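Local coordinates for protein restriction endonuclease Hpy99I (PDB 3GOX) that probably cleaves double-stranded DNA at a specific pseudopalindromic sequence, as a zinc-containing type II restriction endonuclease of the beta-beta-alpha-Me class, at residues A[30-35]-A[46-51]; A[76-81]-A[105-110]; A[88-93]-A[101-106]. One frame throughout, in Å; residues are numbered along the deposited sequence.

How the interactions relate
Interaction 1 lies in the SH3-like domain, while interactions 2 and 3 fall in the His-Me finger beta4-alpha2 region around a zinc ion. Interaction 2 is the metal site itself; its centre is about 13 Å from that of interaction 1, and the two meet where V32 CG2 packs on I77 CG2 at 3.9 Å. Interactions 2 and 3 share P105 and S106, have centres about 9 Å apart, and are joined by a probable hydrogen bond from K76 NZ to T103 OG1 (2.8 Å). Interaction 3 reads DNA bases, and its R104 side chain comes within about 11 Å of the bound sodium ion. Interactions 1 and 3 stay about 10 Å apart at their nearest atoms.

Interaction 1 of 3, residues A[30-35]-A[46-51]; sequences NSVGVI and LFIGLN
The carbonyl oxygen V32 O is held by two groups: I48 N donates to it at 3.2 Å in a nearly straight bond (171°), and a water sits 2.8 Å from V32 O. That water in turn accepts from G49 N, tying the start of the turn after F47 back to strand 32-39. Two residues along the strand, V34 and L46 form an antiparallel hydrogen-bonded pair, with V34 N reaching L46 O and L46 N reaching V34 O, each at 2.9 Å. Between these two sets of bonds G33 faces F47 as a non-hydrogen-bonded pair, and G33 CA comes to 3.1 Å from L46 O in a CA-H...O contact.

F47 lies on one face of the sheet. CG lies anti to the carbonyl carbon (chi1 -74°), and the rim atoms CD1 and CE1 approach the 31-33 backbone; S31 O meets the ring edge in plane, 3.6 Å from F47 CE1. On the other face V34 and L46 run side by side and point the same way, V34 CG1 resting 3.9 Å from L46 CB. S31 OG turns out of the contact to bond V28 O.

V34 and I48 also pack on V137 of the second subunit, whose R146 donates from NE to I48 O and from NH2 to G49 O, so the turn serves the dimer interface. The arrangement is the hairpin of strands 32-39 and 42-47 running into a turn with helical backbone angles before strand 52-57, as expected of the five-stranded antiparallel sheet of an SH3-like domain.

Interaction 2 of 3, residues A[76-81]-A[105-110]; sequences KICNIC and PSCREC. With ZN (zinc ion), chain E; nucleotides of chain D.
C78 and C81 from one loop and C107 and C110 from the start of helix 108-115 converge on the zinc ion, all four SG atoms lying 2.3 to 2.4 Å from the metal. C78 and C107 come to it from different directions: C78 SG is anti to its backbone N (chi1 174°), whereas C107 SG is tucked between its own backbone N and carbonyl carbon (chi1 72°). C110 leans on the 78-81 loop as well as on the metal, C110 SG packing 3.7 Å from C81 CB and its CB against I80 CB.

Away from the zinc, N79 and P105 lie side by side and point the same way, with N79 CG 3.8 Å from P105 CB. Their backbones are tied too: N79 N donates to P105 O at 3.0 Å from above the carbonyl plane, and a water links P105 O to I77 O. The P105 ring packs against the backbone of DT5 of chain D through CB, CG and CD, with CB 3.6 Å from OP2. K76 is extended and brings NZ near P105 CA, where NZ bonds T103 OG1 and R104 O.

Two of the four sulfurs also accept N-H bonds. C107 N gives C78 SG a straight bond of 3.3 Å across the contact, I80 N adds another at 3.4 Å, and C81 N a weak third. C107, at the N-cap, caps the helix by accepting from C110 N with its SG. Such bonds probably offset part of the negative charge on the C78 and C107 thiolates, consistent with a structural Cys4 zinc site that ties the 78-81 loop to the start of the helix.

Interaction 3 of 3, residues A[88-93]-A[101-106]; sequences DGFEIN and KTTRPS. With nucleotides of chain C; nucleotides of chain D.
E91 and R104 grip each other twice beside the beta hairpin of strands 92-95 and 101-103, which brings N93, and R104 just after the second strand, to the bases of the bound DNA. R104 N donates to E91 O at 2.9 Å, and further out the side chains lie side by side, where R104 NE bonds E91 OE1 at 3.0 Å in a straight salt bridge (170°) close to the guanidinium plane. A water also joins E91 OE1 to R104 NH2. With NE thus held, the other two nitrogens share one acceptor: R104 NH1 is 3.1 Å and R104 NH2 3.2 Å from N7 of DG7 of chain D, which meets the guanidinium edge in plane.

N93 uses both its backbone and its amide. Its N donates to T102 O at 2.8 Å, continuing the hairpin ladder past the non-hydrogen-bonded pair I92 and T103, while N93 O accepts from N4 of DC3 of chain C at 2.8 Å (175°). N93 ND2 donates to O6 of DG7 of chain D at 3.0 Å, and N93 OD1 accepts from N4 of another cytosine. One guanine thus has N7 and O6 read by neighbouring side chains, as expected of major-groove recognition.

K101 NZ bonds OP2 of DT2 of chain C and T95 OG1; T102 OG1 is taken by K71. A second water connects E91 N to S106 O. F90 rests its CB on T103 CB and lays its ring towards the zinc loops, touching C78 and C107. Above the centre of the R104 guanidinium, 3.4 Å from CZ, sits N93 ND2.

Interaction 1 of 3, residues A[30-35]-A[46-51]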
loop_
_atom_site.group_PDB
_atom_site.type_symbol
_atom_site.label_atom_id
_atom_site.label_comp_id
_atom_site.label_asym_id
_atom_site.label_seq_id
_atom_site.Cartn_x
_atom_site.Cartn_y
_atom_site.Cartn_z
ATOM N N ASN A 30 -14.134 -21.090 18.415
ATOM C CA ASN A 30 -12.841 -20.761 17.806
ATOM C C ASN A 30 -12.538 -19.275 17.751
ATOM O O ASN A 30 -11.482 -18.867 17.254
ATOM C CB ASN A 30 -12.666 -21.404 16.426
ATOM C CG ASN A 30 -12.722 -22.898 16.487
ATOM O OD1 ASN A 30 -12.302 -23.484 17.469
ATOM N ND2 ASN A 30 -13.266 -23.522 15.455
ATOM N N SER A 31 -13.410 -18.471 18.355
ATOM C CA SER A 31 -13.122 -17.045 18.573
ATOM C C SER A 31 -11.951 -16.911 19.514
ATOM O O SER A 31 -11.959 -17.523 20.586
ATOM C CB SER A 31 -14.338 -16.351 19.171
ATOM O OG SER A 31 -15.434 -16.337 18.271
ATOM N N VAL A 32 -10.954 -16.112 19.137
ATOM C CA VAL A 32 -9.770 -15.858 19.956
ATOM C C VAL A 32 -10.055 -14.741 20.944
ATOM O O VAL A 32 -10.599 -13.688 20.606
ATOM C CB VAL A 32 -8.541 -15.491 19.092
ATOM C CG1 VAL A 32 -7.297 -15.198 19.969
ATOM C CG2 VAL A 32 -8.258 -16.632 18.125
ATOM N N GLY A 33 -9.650 -14.982 22.183
ATOM C CA GLY A 33 -9.717 -13.987 23.238
ATOM C C GLY A 33 -8.426 -13.921 24.019
ATOM O O GLY A 33 -7.599 -14.831 23.972
ATOM N N VAL A 34 -8.258 -12.808 24.726
ATOM C CA VAL A 34 -7.142 -12.612 25.650
ATOM C C VAL A 34 -7.699 -12.538 27.087
ATOM O O VAL A 34 -8.756 -11.929 27.357
ATOM C CB VAL A 34 -6.322 -11.364 25.279
ATOM C CG1 VAL A 34 -7.146 -10.102 25.297
ATOM C CG2 VAL A 34 -5.106 -11.254 26.183
ATOM N N ILE A 35 -7.003 -13.172 28.031
ATOM C CA ILE A 35 -7.440 -13.179 29.422
ATOM C C ILE A 35 -7.129 -11.833 30.066
ATOM O O ILE A 35 -5.980 -11.393 30.039
ATOM C CB ILE A 35 -6.730 -14.303 30.212
ATOM C CG1 ILE A 35 -6.981 -15.663 29.547
ATOM C CG2 ILE A 35 -7.147 -14.290 31.697
ATOM C CD1 ILE A 35 -8.404 -16.000 29.424
ATOM N N LEU A 46 -11.434 -10.966 26.884
ATOM C CA LEU A 46 -11.770 -10.027 25.785
ATOM C C LEU A 46 -11.702 -10.798 24.493
ATOM O O LEU A 46 -10.605 -11.166 24.029
ATOM C CB LEU A 46 -10.803 -8.839 25.726
ATOM C CG LEU A 46 -11.041 -7.879 24.562
ATOM C CD1 LEU A 46 -12.429 -7.273 24.643
ATOM C CD2 LEU A 46 -9.993 -6.783 24.566
ATOM N N PHE A 47 -12.875 -11.027 23.911
ATOM C CA PHE A 47 -12.951 -11.621 22.582
ATOM C C PHE A 47 -12.736 -10.518 21.556
ATOM O O PHE A 47 -13.489 -9.555 21.482
ATOM C CB PHE A 47 -14.258 -12.382 22.421
ATOM C CG PHE A 47 -14.269 -13.661 23.175
ATOM C CD1 PHE A 47 -13.541 -14.734 22.702
ATOM C CD2 PHE A 47 -14.960 -13.793 24.371
ATOM C CE1 PHE A 47 -13.517 -15.929 23.392
ATOM C CE2 PHE A 47 -14.942 -14.986 25.070
ATOM C CZ PHE A 47 -14.213 -16.058 24.589
ATOM N N ILE A 48 -11.655 -10.658 20.799
ATOM C CA ILE A 48 -11.065 -9.531 20.082
ATOM C C ILE A 48 -11.892 -9.105 18.862
ATOM O O ILE A 48 -12.050 -7.904 18.613
ATOM C CB ILE A 48 -9.609 -9.835 19.667
ATOM C CG1 ILE A 48 -8.767 -10.082 20.924
ATOM C CG2 ILE A 48 -9.027 -8.706 18.798
ATOM C CD1 ILE A 48 -7.483 -10.832 20.659
ATOM N N GLY A 49 -12.481 -10.058 18.134
ATOM C CA GLY A 49 -13.276 -9.711 16.946
ATOM C C GLY A 49 -14.456 -8.806 17.249
ATOM O O GLY A 49 -14.701 -7.811 16.549
ATOM N N LEU A 50 -15.208 -9.151 18.287
ATOM C CA LEU A 50 -16.401 -8.392 18.641
ATOM C C LEU A 50 -16.139 -7.364 19.746
ATOM O O LEU A 50 -17.021 -6.581 20.089
ATOM C CB LEU A 50 -17.535 -9.348 19.024
ATOM C CG LEU A 50 -18.034 -10.200 17.844
ATOM C CD1 LEU A 50 -19.278 -10.978 18.263
ATOM C CD2 LEU A 50 -18.296 -9.390 16.568
ATOM N N ASN A 51 -14.921 -7.376 20.297
ATOM C CA ASN A 51 -14.523 -6.460 21.370
ATOM C C ASN A 51 -15.443 -6.614 22.570
ATOM O O ASN A 51 -15.878 -5.617 23.143
ATOM C CB ASN A 51 -14.492 -4.990 20.914
ATOM C CG ASN A 51 -13.622 -4.114 21.807
ATOM O OD1 ASN A 51 -12.582 -4.552 22.310
ATOM N ND2 ASN A 51 -14.037 -2.864 21.995
HETATM O O HOH W 1 -12.339 -12.985 18.512
#

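Interaction 2 of 3, residues A[76-81]-A[105-110]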
loop_
_atom_site.group_PDB
_atom_site.type_symbol
_atom_site.label_atom_id
_atom_site.label_comp_id
_atom_site.label_asym_id
_atom_site.label_seq_id
_atom_site.Cartn_x
_atom_site.Cartn_y
_atom_site.Cartn_z
ATOM N N LYS A 76 -4.769 -20.177 11.145
ATOM C CA LYS A 76 -4.431 -18.762 11.104
ATOM C C LYS A 76 -5.567 -17.990 11.767
ATOM O O LYS A 76 -6.749 -18.366 11.621
ATOM C CB LYS A 76 -4.200 -18.301 9.653
ATOM C CG LYS A 76 -3.845 -16.829 9.460
ATOM C CD LYS A 76 -3.596 -16.475 7.989
ATOM C CE LYS A 76 -3.018 -15.121 7.874
ATOM N NZ LYS A 76 -2.771 -14.743 6.459
ATOM N N ILE A 77 -5.214 -16.935 12.496
ATOM C CA ILE A 77 -6.188 -16.062 13.157
ATOM C C ILE A 77 -6.518 -14.897 12.212
ATOM O O ILE A 77 -5.613 -14.171 11.784
ATOM C CB ILE A 77 -5.650 -15.505 14.467
ATOM C CG1 ILE A 77 -5.206 -16.626 15.408
ATOM C CG2 ILE A 77 -6.711 -14.615 15.139
ATOM C CD1 ILE A 77 -4.393 -16.130 16.633
ATOM N N CYS A 78 -7.800 -14.708 11.876
ATOM C CA CYS A 78 -8.220 -13.628 10.983
ATOM C C CYS A 78 -8.037 -12.266 11.661
ATOM O O CYS A 78 -8.330 -12.126 12.841
ATOM C CB CYS A 78 -9.669 -13.819 10.565
ATOM S SG CYS A 78 -10.345 -12.444 9.599
ATOM N N ASN A 79 -7.567 -11.258 10.924
ATOM C CA ASN A 79 -7.315 -9.944 11.511
ATOM C C ASN A 79 -8.542 -9.075 11.692
ATOM O O ASN A 79 -8.428 -7.977 12.249
ATOM C CB ASN A 79 -6.252 -9.169 10.726
ATOM C CG ASN A 79 -6.801 -8.584 9.445
ATOM O OD1 ASN A 79 -7.540 -9.237 8.747
ATOM N ND2 ASN A 79 -6.439 -7.352 9.143
ATOM N N ILE A 80 -9.705 -9.556 11.245
ATOM C CA ILE A 80 -10.953 -8.828 11.457
ATOM C C ILE A 80 -11.730 -9.588 12.519
ATOM O O ILE A 80 -11.753 -9.180 13.681
ATOM C CB ILE A 80 -11.739 -8.621 10.132
ATOM C CG1 ILE A 80 -10.857 -7.917 9.090
ATOM C CG2 ILE A 80 -13.014 -7.846 10.389
ATOM C CD1 ILE A 80 -10.332 -6.586 9.487
ATOM N N CYS A 81 -12.268 -10.744 12.182
ATOM C CA CYS A 81 -13.086 -11.485 13.132
ATOM C C CYS A 81 -12.279 -12.136 14.260
ATOM O O CYS A 81 -12.838 -12.499 15.299
ATOM C CB CYS A 81 -13.941 -12.547 12.408
ATOM S SG CYS A 81 -13.054 -13.932 11.602
ATOM N N PRO A 105 -4.535 -11.391 5.225
ATOM C CA PRO A 105 -4.718 -11.487 6.694
ATOM C C PRO A 105 -6.178 -11.652 7.107
ATOM O O PRO A 105 -6.430 -12.091 8.240
ATOM C CB PRO A 105 -4.164 -10.161 7.194
ATOM C CG PRO A 105 -4.371 -9.207 6.054
ATOM C CD PRO A 105 -4.171 -10.029 4.806
ATOM N N SER A 106 -7.124 -11.294 6.239
ATOM C CA SER A 106 -8.562 -11.439 6.490
ATOM C C SER A 106 -9.103 -12.681 5.777
ATOM O O SER A 106 -8.773 -12.931 4.612
ATOM C CB SER A 106 -9.319 -10.203 5.993
ATOM O OG SER A 106 -8.673 -9.008 6.348
ATOM N N CYS A 107 -9.914 -13.455 6.493
ATOM C CA CYS A 107 -10.478 -14.694 5.971
ATOM C C CYS A 107 -11.456 -14.417 4.835
ATOM O O CYS A 107 -11.925 -13.292 4.646
ATOM C CB CYS A 107 -11.173 -15.481 7.094
ATOM S SG CYS A 107 -12.725 -14.776 7.685
ATOM N N ARG A 108 -11.788 -15.461 4.088
ATOM C CA ARG A 108 -12.691 -15.317 2.958
ATOM C C ARG A 108 -14.028 -14.699 3.361
ATOM O O ARG A 108 -14.572 -13.904 2.608
ATOM C CB ARG A 108 -12.899 -16.654 2.250
ATOM C CG ARG A 108 -11.639 -17.227 1.622
ATOM C CD ARG A 108 -11.920 -18.592 0.993
ATOM N NE ARG A 108 -10.712 -19.406 0.866
ATOM C CZ ARG A 108 -9.877 -19.388 -0.176
ATOM N NH1 ARG A 108 -10.114 -18.597 -1.218
ATOM N NH2 ARG A 108 -8.794 -20.172 -0.180
ATOM N N GLU A 109 -14.571 -15.059 4.516
ATOM C CA GLU A 109 -15.838 -14.482 4.962
ATOM C C GLU A 109 -15.720 -12.969 5.190
ATOM O O GLU A 109 -16.576 -12.208 4.757
ATOM C CB GLU A 109 -16.363 -15.186 6.215
ATOM C CG GLU A 109 -16.816 -16.609 5.950
ATOM C CD GLU A 109 -17.850 -16.687 4.852
ATOM O OE1 GLU A 109 -18.902 -16.012 4.972
ATOM O OE2 GLU A 109 -17.611 -17.413 3.857
ATOM N N CYS A 110 -14.660 -12.535 5.861
ATOM C CA CYS A 110 -14.481 -11.120 6.162
ATOM C C CYS A 110 -14.141 -10.334 4.891
ATOM O O CYS A 110 -14.484 -9.163 4.784
ATOM C CB CYS A 110 -13.421 -10.913 7.257
ATOM S SG CYS A 110 -13.971 -11.446 8.916
HETATM ZN ZN ZN E . -12.526 -13.212 9.429
ATOM P P DT D 5 -0.417 -8.836 6.644
ATOM O OP1 DT D 5 -0.910 -8.469 8.001
ATOM O OP2 DT D 5 -0.703 -10.180 6.100
ATOM O "O5'" DT D 5 -1.019 -7.761 5.639
ATOM C "C5'" DT D 5 -1.061 -6.381 5.986
ATOM C "C4'" DT D 5 -1.361 -5.562 4.754
ATOM O "O4'" DT D 5 -0.284 -5.711 3.820
ATOM C "C3'" DT D 5 -2.610 -6.027 4.011
ATOM O "O3'" DT D 5 -3.713 -5.230 4.447
ATOM C "C2'" DT D 5 -2.272 -5.802 2.542
ATOM C "C1'" DT D 5 -0.783 -5.448 2.527
ATOM N N1 DT D 5 0.076 -6.180 1.588
ATOM C C2 DT D 5 0.826 -5.438 0.710
ATOM O O2 DT D 5 0.745 -4.223 0.632
ATOM N N3 DT D 5 1.677 -6.169 -0.076
ATOM C C4 DT D 5 1.846 -7.539 -0.075
ATOM O O4 DT D 5 2.678 -8.050 -0.818
ATOM C C5 DT D 5 0.998 -8.264 0.850
ATOM C C7 DT D 5 1.094 -9.756 0.914
ATOM C C6 DT D 5 0.161 -7.555 1.620
HETATM O O HOH W 2 -4.454 -12.337 10.120
#

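Interaction 3 of 3, residues A[88-93]-A[101-106]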
loop_
_atom_site.group_PDB
_atom_site.type_symbol
_atom_site.label_atom_id
_atom_site.label_comp_id
_atom_site.label_asym_id
_atom_site.label_seq_id
_atom_site.Cartn_x
_atom_site.Cartn_y
_atom_site.Cartn_z
ATOM N N ASP A 88 -6.709 -22.806 4.589
ATOM C CA ASP A 88 -7.522 -22.706 3.366
ATOM C C ASP A 88 -8.752 -21.795 3.491
ATOM O O ASP A 88 -9.429 -21.569 2.485
ATOM C CB ASP A 88 -7.892 -24.090 2.792
ATOM C CG ASP A 88 -8.947 -24.838 3.595
ATOM O OD1 ASP A 88 -9.455 -24.356 4.630
ATOM O OD2 ASP A 88 -9.282 -25.976 3.176
ATOM N N GLY A 89 -9.022 -21.264 4.694
ATOM C CA GLY A 89 -10.052 -20.240 4.904
ATOM C C GLY A 89 -9.601 -18.836 4.515
ATOM O O GLY A 89 -10.356 -17.880 4.689
ATOM N N PHE A 90 -8.364 -18.718 4.018
ATOM C CA PHE A 90 -7.752 -17.458 3.590
ATOM C C PHE A 90 -7.226 -17.637 2.171
ATOM O O PHE A 90 -6.720 -18.703 1.842
ATOM C CB PHE A 90 -6.577 -17.097 4.493
ATOM C CG PHE A 90 -6.943 -16.950 5.952
ATOM C CD1 PHE A 90 -7.116 -15.701 6.502
ATOM C CD2 PHE A 90 -7.103 -18.058 6.771
ATOM C CE1 PHE A 90 -7.435 -15.555 7.842
ATOM C CE2 PHE A 90 -7.425 -17.906 8.099
ATOM C CZ PHE A 90 -7.595 -16.675 8.629
ATOM N N GLU A 91 -7.350 -16.594 1.362
ATOM C CA GLU A 91 -6.964 -16.605 -0.044
ATOM C C GLU A 91 -5.466 -16.352 -0.208
ATOM O O GLU A 91 -4.926 -15.376 0.355
ATOM C CB GLU A 91 -7.758 -15.517 -0.765
ATOM C CG GLU A 91 -7.586 -15.441 -2.259
ATOM C CD GLU A 91 -8.447 -14.354 -2.854
ATOM O OE1 GLU A 91 -8.150 -13.161 -2.647
ATOM O OE2 GLU A 91 -9.422 -14.700 -3.566
ATOM N N ILE A 92 -4.800 -17.199 -1.002
ATOM C CA ILE A 92 -3.403 -16.971 -1.380
ATOM C C ILE A 92 -3.310 -15.645 -2.155
ATOM O O ILE A 92 -4.119 -15.381 -3.051
ATOM C CB ILE A 92 -2.808 -18.149 -2.200
ATOM C CG1 ILE A 92 -2.540 -19.335 -1.273
ATOM C CG2 ILE A 92 -1.504 -17.744 -2.858
ATOM C CD1 ILE A 92 -2.113 -20.609 -1.987
ATOM N N ASN A 93 -2.323 -14.821 -1.806
ATOM C CA ASN A 93 -2.214 -13.463 -2.331
ATOM C C ASN A 93 -0.824 -13.041 -2.839
ATOM O O ASN A 93 -0.729 -12.155 -3.685
ATOM C CB ASN A 93 -2.674 -12.483 -1.247
ATOM C CG ASN A 93 -2.744 -11.066 -1.729
ATOM O OD1 ASN A 93 -1.954 -10.221 -1.311
ATOM N ND2 ASN A 93 -3.723 -10.780 -2.599
ATOM N N LYS A 101 4.059 -19.237 0.068
ATOM C CA LYS A 101 2.858 -18.477 -0.253
ATOM C C LYS A 101 2.301 -17.771 0.968
ATOM O O LYS A 101 2.262 -18.307 2.080
ATOM C CB LYS A 101 1.795 -19.366 -0.899
ATOM C CG LYS A 101 2.214 -19.993 -2.227
ATOM C CD LYS A 101 2.537 -18.964 -3.311
ATOM C CE LYS A 101 3.094 -19.614 -4.561
ATOM N NZ LYS A 101 3.480 -18.608 -5.596
ATOM N N THR A 102 1.877 -16.539 0.735
ATOM C CA THR A 102 1.323 -15.673 1.748
ATOM C C THR A 102 -0.165 -15.535 1.434
ATOM O O THR A 102 -0.541 -15.326 0.279
ATOM C CB THR A 102 2.004 -14.287 1.729
ATOM O OG1 THR A 102 3.433 -14.450 1.664
ATOM C CG2 THR A 102 1.613 -13.459 2.967
ATOM N N THR A 103 -0.995 -15.691 2.455
ATOM C CA THR A 103 -2.432 -15.513 2.340
ATOM C C THR A 103 -2.826 -14.139 2.883
ATOM O O THR A 103 -2.090 -13.546 3.670
ATOM C CB THR A 103 -3.188 -16.624 3.093
ATOM O OG1 THR A 103 -2.759 -16.671 4.460
ATOM C CG2 THR A 103 -2.921 -17.987 2.453
ATOM N N ARG A 104 -3.968 -13.619 2.444
ATOM C CA ARG A 104 -4.477 -12.356 2.972
ATOM C C ARG A 104 -4.662 -12.493 4.482
ATOM O O ARG A 104 -4.941 -13.596 4.957
ATOM C CB ARG A 104 -5.810 -11.976 2.312
ATOM C CG ARG A 104 -5.783 -11.713 0.812
ATOM C CD ARG A 104 -7.074 -11.080 0.409
ATOM N NE ARG A 104 -7.217 -10.853 -1.024
ATOM C CZ ARG A 104 -6.846 -9.757 -1.692
ATOM N NH1 ARG A 104 -6.205 -8.772 -1.095
ATOM N NH2 ARG A 104 -7.092 -9.681 -2.989
ATOM N N PRO A 105 -4.535 -11.391 5.225
ATOM C CA PRO A 105 -4.718 -11.487 6.694
ATOM C C PRO A 105 -6.178 -11.652 7.107
ATOM O O PRO A 105 -6.430 -12.091 8.240
ATOM C CB PRO A 105 -4.164 -10.161 7.194
ATOM C CG PRO A 105 -4.371 -9.207 6.054
ATOM C CD PRO A 105 -4.171 -10.029 4.806
ATOM N N SER A 106 -7.124 -11.294 6.239
ATOM C CA SER A 106 -8.562 -11.439 6.490
ATOM C C SER A 106 -9.103 -12.681 5.777
ATOM O O SER A 106 -8.773 -12.931 4.612
ATOM C CB SER A 106 -9.319 -10.203 5.993
ATOM O OG SER A 106 -8.673 -9.008 6.348
ATOM P P DT C 2 1.393 -17.886 -8.200
ATOM O OP1 DT C 2 2.642 -18.574 -8.623
ATOM O OP2 DT C 2 1.114 -17.700 -6.754
ATOM O "O5'" DT C 2 1.356 -16.458 -8.903
ATOM C "C5'" DT C 2 1.564 -16.329 -10.308
ATOM C "C4'" DT C 2 1.117 -14.966 -10.782
ATOM O "O4'" DT C 2 -0.280 -14.769 -10.486
ATOM C "C3'" DT C 2 1.803 -13.774 -10.128
ATOM O "O3'" DT C 2 3.089 -13.561 -10.723
ATOM C "C2'" DT C 2 0.824 -12.662 -10.441
ATOM C "C1'" DT C 2 -0.526 -13.374 -10.310
ATOM N N1 DT C 2 -1.183 -13.190 -9.005
ATOM C C2 DT C 2 -1.818 -11.993 -8.772
ATOM O O2 DT C 2 -1.845 -11.083 -9.587
ATOM N N3 DT C 2 -2.421 -11.895 -7.542
ATOM C C4 DT C 2 -2.446 -12.851 -6.547
ATOM O O4 DT C 2 -3.034 -12.622 -5.499
ATOM C C5 DT C 2 -1.750 -14.080 -6.856
ATOM C C7 DT C 2 -1.716 -15.174 -5.835
ATOM C C6 DT C 2 -1.162 -14.186 -8.054
ATOM P P DG D 7 -8.654 -3.669 -0.392
ATOM O OP1 DG D 7 -9.860 -3.033 0.196
ATOM O OP2 DG D 7 -8.465 -5.135 -0.282
ATOM O "O5'" DG D 7 -8.616 -3.292 -1.939
ATOM C "C5'" DG D 7 -8.575 -1.931 -2.334
ATOM C "C4'" DG D 7 -8.341 -1.820 -3.823
ATOM O "O4'" DG D 7 -7.119 -2.524 -4.158
ATOM C "C3'" DG D 7 -9.413 -2.433 -4.721
ATOM O "O3'" DG D 7 -9.401 -1.745 -5.973
ATOM C "C2'" DG D 7 -8.916 -3.855 -4.894
ATOM C "C1'" DG D 7 -7.405 -3.659 -4.966
ATOM N N9 DG D 7 -6.626 -4.792 -4.462
ATOM C C8 DG D 7 -7.015 -5.694 -3.495
ATOM N N7 DG D 7 -6.141 -6.644 -3.294
ATOM C C5 DG D 7 -5.105 -6.352 -4.171
ATOM C C6 DG D 7 -3.891 -7.048 -4.428
ATOM O O6 DG D 7 -3.493 -8.112 -3.940
ATOM N N1 DG D 7 -3.116 -6.394 -5.381
ATOM C C2 DG D 7 -3.468 -5.233 -6.024
ATOM N N2 DG D 7 -2.571 -4.759 -6.910
ATOM N N3 DG D 7 -4.608 -4.587 -5.816
ATOM C C4 DG D 7 -5.374 -5.198 -4.883
ATOM P P DC C 3 4.107 -12.498 -10.076
ATOM O OP1 DC C 3 5.263 -12.382 -11.002
ATOM O OP2 DC C 3 4.339 -12.853 -8.652
ATOM O "O5'" DC C 3 3.307 -11.125 -10.122
ATOM C "C5'" DC C 3 3.032 -10.467 -11.359
ATOM C "C4'" DC C 3 2.486 -9.087 -11.085
ATOM O "O4'" DC C 3 1.217 -9.173 -10.407
ATOM C "C3'" DC C 3 3.365 -8.276 -10.146
ATOM O "O3'" DC C 3 4.411 -7.668 -10.910
ATOM C "C2'" DC C 3 2.388 -7.268 -9.572
ATOM C "C1'" DC C 3 1.046 -8.014 -9.597
ATOM N N1 DC C 3 0.524 -8.456 -8.292
ATOM C C2 DC C 3 -0.341 -7.613 -7.590
ATOM O O2 DC C 3 -0.591 -6.494 -8.053
ATOM N N3 DC C 3 -0.883 -8.040 -6.425
ATOM C C4 DC C 3 -0.577 -9.251 -5.953
ATOM N N4 DC C 3 -1.166 -9.647 -4.823
ATOM C C5 DC C 3 0.333 -10.114 -6.625
ATOM C C6 DC C 3 0.857 -9.681 -7.781
HETATM O O HOH W 3 -9.043 -14.360 2.258
HETATM O O HOH W 4 -9.471 -11.214 -3.972
#